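Local coordinates for protein beta-Ala-His dipeptidase (Homo sapiens, PDB 3DLJ) that hydrolyses Xaa-His dipeptides, preferring carnosine and anserine, as a secreted homodimeric M20-family metallopeptidase with two zinc ions per subunit, at residues V105-L111 with P147-W151. Numbering follows the deposited sequence.
Sequences VCFYGHL and PVLAW. With ZN (zinc ion), chain D.
In the catalytic domain of this M20 metallopeptidase, F107 and W151 stack where helix 141-160 packs on the central mixed sheet, against the strand that ends in zinc ligand H110. Strand 105-110 and helix 147-151 run roughly antiparallel, their axes 9.0 Å apart. The F107 ring and the five-membered ring of W151 lie face to face, centroids 4.1 Å apart and planes at 17°. With CG anti to the backbone N in both (chi1 177° and -177°), F107 extends to the helix and W151 to the strand; they pass head to tail, each CB over the other's ring. V105 CG1 meets the indole edge at CH2, 4.2 Å away, while F474 and F478 of helix 464-482 meet W151 edge-to-face and the F171 ring stands nearly perpendicular to it. A leucine in place of W151 would probably leave the F107 face without its flat partner and open a gap beside V105. One turn earlier, V148 CG2 reaches the edge of the F107 ring and sits 4.0 Å from G109 CA. Beyond G109, the CB of H110 points away from the helix; its ND1 is hydrogen-bonded to D112 O and its NE2 binds zinc at 2.0 Å, alongside D143 and D206.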
ATOM      1  N   VAL A 105     -14.521  13.909 -10.594  1.00 32.80           N
ATOM      2  CA  VAL A 105     -13.512  13.307  -9.717  1.00 33.67           C
ATOM      3  C   VAL A 105     -13.406  11.789  -9.951  1.00 33.52           C
ATOM      4  O   VAL A 105     -14.417  11.095 -10.021  1.00 33.19           O
ATOM      5  CB  VAL A 105     -13.836  13.563  -8.199  1.00 33.63           C
ATOM      6  CG1 VAL A 105     -12.787  12.960  -7.316  1.00 33.66           C
ATOM      7  CG2 VAL A 105     -13.972  15.070  -7.911  1.00 35.26           C
ATOM      8  N   CYS A 106     -12.179  11.280 -10.044  1.00 34.07           N
ATOM      9  CA  CYS A 106     -11.968   9.857 -10.243  1.00 33.92           C
ATOM     10  C   CYS A 106     -11.371   9.194  -9.010  1.00 33.49           C
ATOM     11  O   CYS A 106     -10.450   9.714  -8.404  1.00 33.88           O
ATOM     12  CB  CYS A 106     -11.082   9.610 -11.472  1.00 34.46           C
ATOM     13  SG  CYS A 106     -10.906   7.861 -11.927  1.00 35.22           S
ATOM     14  N   PHE A 107     -11.895   8.028  -8.648  1.00 33.31           N
ATOM     15  CA  PHE A 107     -11.374   7.276  -7.502  1.00 32.07           C
ATOM     16  C   PHE A 107     -10.693   5.986  -7.933  1.00 31.56           C
ATOM     17  O   PHE A 107     -11.267   5.205  -8.673  1.00 32.07           O
ATOM     18  CB  PHE A 107     -12.514   6.934  -6.538  1.00 31.66           C
ATOM     19  CG  PHE A 107     -12.096   6.092  -5.362  1.00 29.64           C
ATOM     20  CD1 PHE A 107     -11.585   6.683  -4.215  1.00 28.43           C
ATOM     21  CD2 PHE A 107     -12.230   4.709  -5.402  1.00 27.80           C
ATOM     22  CE1 PHE A 107     -11.206   5.890  -3.118  1.00 30.52           C
ATOM     23  CE2 PHE A 107     -11.847   3.921  -4.319  1.00 28.30           C
ATOM     24  CZ  PHE A 107     -11.331   4.511  -3.180  1.00 29.18           C
ATOM     25  N   TYR A 108      -9.490   5.750  -7.433  1.00 31.25           N
ATOM     26  CA  TYR A 108      -8.770   4.512  -7.712  1.00 31.75           C
ATOM     27  C   TYR A 108      -8.759   3.648  -6.444  1.00 31.89           C
ATOM     28  O   TYR A 108      -8.438   4.135  -5.346  1.00 31.88           O
ATOM     29  CB  TYR A 108      -7.312   4.751  -8.215  1.00 31.75           C
ATOM     30  CG  TYR A 108      -6.480   3.485  -8.075  1.00 32.33           C
ATOM     31  CD1 TYR A 108      -6.428   2.521  -9.107  1.00 32.65           C
ATOM     32  CD2 TYR A 108      -5.828   3.199  -6.882  1.00 28.95           C
ATOM     33  CE1 TYR A 108      -5.706   1.326  -8.934  1.00 32.41           C
ATOM     34  CE2 TYR A 108      -5.114   2.021  -6.709  1.00 30.12           C
ATOM     35  CZ  TYR A 108      -5.063   1.098  -7.714  1.00 31.94           C
ATOM     36  OH  TYR A 108      -4.346  -0.049  -7.492  1.00 34.58           O
ATOM     37  N   GLY A 109      -9.102   2.368  -6.591  1.00 31.25           N
ATOM     38  CA  GLY A 109      -8.875   1.410  -5.492  1.00 31.32           C
ATOM     39  C   GLY A 109      -8.538   0.028  -6.006  1.00 30.57           C
ATOM     40  O   GLY A 109      -8.529  -0.187  -7.208  1.00 31.47           O
ATOM     41  N   HIS A 110      -8.263  -0.908  -5.104  1.00 30.72           N
ATOM     42  CA  HIS A 110      -7.997  -2.313  -5.502  1.00 30.78           C
ATOM     43  C   HIS A 110      -8.722  -3.271  -4.584  1.00 30.89           C
ATOM     44  O   HIS A 110      -8.855  -3.009  -3.377  1.00 30.93           O
ATOM     45  CB  HIS A 110      -6.492  -2.647  -5.570  1.00 30.00           C
ATOM     46  CG  HIS A 110      -5.790  -2.640  -4.235  1.00 29.64           C
ATOM     47  ND1 HIS A 110      -5.678  -3.764  -3.438  1.00 29.53           N
ATOM     48  CD2 HIS A 110      -5.145  -1.650  -3.572  1.00 26.20           C
ATOM     49  CE1 HIS A 110      -5.006  -3.466  -2.340  1.00 25.97           C
ATOM     50  NE2 HIS A 110      -4.670  -2.189  -2.397  1.00 26.12           N
ATOM     51  N   LEU A 111      -9.219  -4.360  -5.165  1.00 31.26           N
ATOM     52  CA  LEU A 111     -10.009  -5.345  -4.405  1.00 31.81           C
ATOM     53  C   LEU A 111      -9.308  -6.700  -4.235  1.00 32.21           C
ATOM     54  O   LEU A 111      -9.879  -7.633  -3.673  1.00 32.52           O
ATOM     55  CB  LEU A 111     -11.413  -5.481  -4.994  1.00 31.60           C
ATOM     56  CG  LEU A 111     -12.253  -4.214  -4.761  1.00 31.88           C
ATOM     57  CD1 LEU A 111     -13.533  -4.328  -5.545  1.00 32.89           C
ATOM     58  CD2 LEU A 111     -12.571  -4.014  -3.287  1.00 28.18           C
ATOM     59  N   PRO A 147     -11.728   1.178   2.748  1.00 29.32           N
ATOM     60  CA  PRO A 147     -11.794   2.482   2.081  1.00 29.33           C
ATOM     61  C   PRO A 147     -12.486   2.499   0.700  1.00 29.78           C
ATOM     62  O   PRO A 147     -13.100   3.500   0.342  1.00 31.16           O
ATOM     63  CB  PRO A 147     -10.307   2.914   1.995  1.00 28.59           C
ATOM     64  CG  PRO A 147      -9.611   2.130   3.018  1.00 27.19           C
ATOM     65  CD  PRO A 147     -10.327   0.773   2.982  1.00 28.95           C
ATOM     66  N   VAL A 148     -12.417   1.422  -0.064  1.00 30.38           N
ATOM     67  CA  VAL A 148     -13.211   1.368  -1.298  1.00 30.14           C
ATOM     68  C   VAL A 148     -14.703   1.424  -0.979  1.00 30.39           C
ATOM     69  O   VAL A 148     -15.464   2.154  -1.633  1.00 30.78           O
ATOM     70  CB  VAL A 148     -12.887   0.144  -2.203  1.00 29.68           C
ATOM     71  CG1 VAL A 148     -13.862   0.062  -3.384  1.00 27.79           C
ATOM     72  CG2 VAL A 148     -11.470   0.222  -2.720  1.00 29.29           C
ATOM     73  N   LEU A 149     -15.119   0.667   0.034  1.00 30.75           N
ATOM     74  CA  LEU A 149     -16.544   0.614   0.417  1.00 29.64           C
ATOM     75  C   LEU A 149     -17.007   1.886   1.078  1.00 29.01           C
ATOM     76  O   LEU A 149     -18.147   2.262   0.904  1.00 29.53           O
ATOM     77  CB  LEU A 149     -16.842  -0.600   1.303  1.00 29.56           C
ATOM     78  CG  LEU A 149     -17.124  -1.884   0.507  1.00 31.60           C
ATOM     79  CD1 LEU A 149     -17.176  -3.118   1.428  1.00 30.72           C
ATOM     80  CD2 LEU A 149     -18.432  -1.747  -0.300  1.00 30.00           C
ATOM     81  N   ALA A 150     -16.132   2.534   1.844  1.00 28.25           N
ATOM     82  CA  ALA A 150     -16.440   3.810   2.465  1.00 28.02           C
ATOM     83  C   ALA A 150     -16.788   4.874   1.415  1.00 28.76           C
ATOM     84  O   ALA A 150     -17.749   5.639   1.597  1.00 29.37           O
ATOM     85  CB  ALA A 150     -15.300   4.271   3.347  1.00 27.11           C
ATOM     86  N   TRP A 151     -16.008   4.903   0.334  1.00 29.21           N
ATOM     87  CA  TRP A 151     -16.249   5.742  -0.848  1.00 29.76           C
ATOM     88  C   TRP A 151     -17.546   5.377  -1.535  1.00 29.92           C
ATOM     89  O   TRP A 151     -18.375   6.257  -1.807  1.00 30.09           O
ATOM     90  CB  TRP A 151     -15.071   5.629  -1.856  1.00 29.06           C
ATOM     91  CG  TRP A 151     -15.194   6.515  -3.075  1.00 29.33           C
ATOM     92  CD1 TRP A 151     -15.802   6.195  -4.261  1.00 30.22           C
ATOM     93  CD2 TRP A 151     -14.693   7.865  -3.239  1.00 29.91           C
ATOM     94  NE1 TRP A 151     -15.725   7.257  -5.143  1.00 29.90           N
ATOM     95  CE2 TRP A 151     -15.036   8.283  -4.554  1.00 29.25           C
ATOM     96  CE3 TRP A 151     -13.968   8.749  -2.417  1.00 28.81           C
ATOM     97  CZ2 TRP A 151     -14.690   9.549  -5.060  1.00 29.33           C
ATOM     98  CZ3 TRP A 151     -13.622  10.020  -2.929  1.00 28.17           C
ATOM     99  CH2 TRP A 151     -13.986  10.397  -4.232  1.00 29.54           C
TER
HETATM  100 ZN    ZN D2002      -3.605  -1.334  -0.992  1.00 30.29          ZN